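Local atomic coordinates of iron-regulated transcriptional activator AFT2 (Saccharomyces cerevisiae, PDB entry 4LMG), a protein that activates transcription of iron-regulon genes when iron is scarce, recognising the promoter sequence 5'-CACCC-3', and loses DNA binding on dimerising through an iron or iron-sulfur site. Residues K114-E117 with N118-Q121. Residues are numbered along the deposited sequence; the frame is centred on the assembly and turned at random.
Sequences KFKE and NLRQ
Arg-120 reaches back one turn of the helix and grips Glu-117 side-on: NE and NH2 both bond to one carboxylate oxygen, each at 2.8 Å from Glu-117 OE1. That oxygen lies in the guanidinium plane, and both donors meet it nearly along its C-O axis, while the carboxylate plane is turned 57° from the guanidinium. A bend in the arginine chain at chi3 (-68°) brings the NE edge round to the acid. Lys-116 O lies over the centre of one guanidinium face of Arg-120, 3.9 Å above its plane. Arg-120 NH1 touches the aliphatic part of the lysine, 3.6 Å from Lys-116 CG. The charge of Lys-116 NZ, near Arg-120 NH1, is probably offset by its salt bridges to Glu-135 and Asp-132.

On the apolar side, Leu-119 crosses the Phe-115 ring obliquely, its CG above one face toward the rim and CD1 3.7 Å from Phe-115 CE2. The phenyl leans forward to this leucine because its CG stands anti to the backbone N (chi1 160°). One water donates to both Phe-115 O and Asn-118 OD1, tying that amide to the backbone; Asn-118 ND2 adds a weak bond to Gln-121 OE1.

Beneath run i to i+4 alpha-helical bonds, that from Arg-120 N to Lys-116 O weak. These are the last two turns of helix 110-121, ending at Gln-121, a residue assigned to DNA binding, although the nearest atom of the contact lies about 9 Å from the bound DNA. Leu-119 and Arg-120 pack on Ile-128 of helix 125-139, and Phe-115 meets Phe-131 of that helix and Tyr-30 edge-to-face while resting on Gln-26 and Lys-27, placing the contact between helices 21-29 and 125-139, beside the antiparallel sheet of the WRKY-GCM1 DNA-binding domain, the part of AFT2 in this chain.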
loop_
_atom_site.group_PDB
_atom_site.type_symbol
_atom_site.label_atom_id
_atom_site.label_comp_id
_atom_site.label_asym_id
_atom_site.label_seq_id
_atom_site.Cartn_x
_atom_site.Cartn_y
_atom_site.Cartn_z
ATOM N N LYS A 114 6.805 6.749 18.182
ATOM C CA LYS A 114 7.469 5.517 17.778
ATOM C C LYS A 114 8.929 5.794 17.436
ATOM O O LYS A 114 9.809 4.985 17.730
ATOM C CB LYS A 114 6.753 4.878 16.588
ATOM C CG LYS A 114 5.418 4.243 16.942
ATOM C CD LYS A 114 4.771 3.590 15.733
ATOM C CE LYS A 114 3.522 2.817 16.134
ATOM N NZ LYS A 114 2.835 2.215 14.958
ATOM N N PHE A 115 9.179 6.940 16.810
ATOM C CA PHE A 115 10.541 7.366 16.498
ATOM C C PHE A 115 11.343 7.530 17.781
ATOM O O PHE A 115 12.492 7.102 17.871
ATOM C CB PHE A 115 10.517 8.683 15.719
ATOM C CG PHE A 115 11.819 9.437 15.750
ATOM C CD1 PHE A 115 12.864 9.082 14.913
ATOM C CD2 PHE A 115 11.992 10.514 16.607
ATOM C CE1 PHE A 115 14.061 9.780 14.934
ATOM C CE2 PHE A 115 13.184 11.215 16.633
ATOM C CZ PHE A 115 14.222 10.848 15.794
ATOM N N LYS A 116 10.716 8.149 18.777
ATOM C CA LYS A 116 11.358 8.402 20.059
ATOM C C LYS A 116 11.667 7.097 20.784
ATOM O O LYS A 116 12.733 6.946 21.381
ATOM C CB LYS A 116 10.465 9.289 20.928
ATOM C CG LYS A 116 11.178 9.911 22.111
ATOM C CD LYS A 116 12.233 10.901 21.654
ATOM C CE LYS A 116 12.982 11.481 22.841
ATOM N NZ LYS A 116 12.048 12.024 23.867
ATOM N N GLU A 117 10.732 6.153 20.730
ATOM C CA GLU A 117 10.915 4.858 21.379
ATOM C C GLU A 117 12.010 4.043 20.690
ATOM O O GLU A 117 12.718 3.265 21.332
ATOM C CB GLU A 117 9.601 4.074 21.398
ATOM C CG GLU A 117 9.713 2.664 21.970
ATOM C CD GLU A 117 9.898 2.644 23.480
ATOM O OE1 GLU A 117 10.118 3.718 24.076
ATOM O OE2 GLU A 117 9.816 1.547 24.074
ATOM N N ASN A 118 12.141 4.221 19.381
ATOM C CA ASN A 118 13.180 3.532 18.624
ATOM C C ASN A 118 14.575 3.982 19.057
ATOM O O ASN A 118 15.495 3.170 19.169
ATOM C CB ASN A 118 12.979 3.742 17.123
ATOM C CG ASN A 118 14.061 3.082 16.294
ATOM O OD1 ASN A 118 14.892 3.757 15.685
ATOM N ND2 ASN A 118 14.062 1.752 16.270
ATOM N N LEU A 119 14.721 5.279 19.307
ATOM C CA LEU A 119 15.972 5.825 19.822
ATOM C C LEU A 119 16.338 5.161 21.142
ATOM O O LEU A 119 17.486 4.769 21.353
ATOM C CB LEU A 119 15.856 7.336 20.029
ATOM C CG LEU A 119 15.555 8.191 18.800
ATOM C CD1 LEU A 119 15.367 9.646 19.203
ATOM C CD2 LEU A 119 16.662 8.050 17.762
ATOM N N ARG A 120 15.355 5.041 22.030
ATOM C CA ARG A 120 15.575 4.402 23.321
ATOM C C ARG A 120 15.964 2.941 23.138
ATOM O O ARG A 120 16.871 2.446 23.804
ATOM C CB ARG A 120 14.337 4.523 24.212
ATOM C CG ARG A 120 14.181 5.889 24.863
ATOM C CD ARG A 120 13.037 5.900 25.862
ATOM N NE ARG A 120 11.741 5.751 25.206
ATOM C CZ ARG A 120 10.944 6.766 24.887
ATOM N NH1 ARG A 120 11.306 8.011 25.173
ATOM N NH2 ARG A 120 9.783 6.536 24.288
ATOM N N GLN A 121 15.278 2.260 22.228
ATOM C CA GLN A 121 15.608 0.878 21.905
ATOM C C GLN A 121 17.065 0.762 21.470
ATOM O O GLN A 121 17.785 -0.126 21.921
ATOM C CB GLN A 121 14.690 0.347 20.802
ATOM C CG GLN A 121 13.239 0.192 21.217
ATOM C CD GLN A 121 12.337 -0.139 20.042
ATOM O OE1 GLN A 121 12.757 -0.073 18.887
ATOM N NE2 GLN A 121 11.091 -0.493 20.333
HETATM O O HOH W 1 14.376 6.387 15.742
#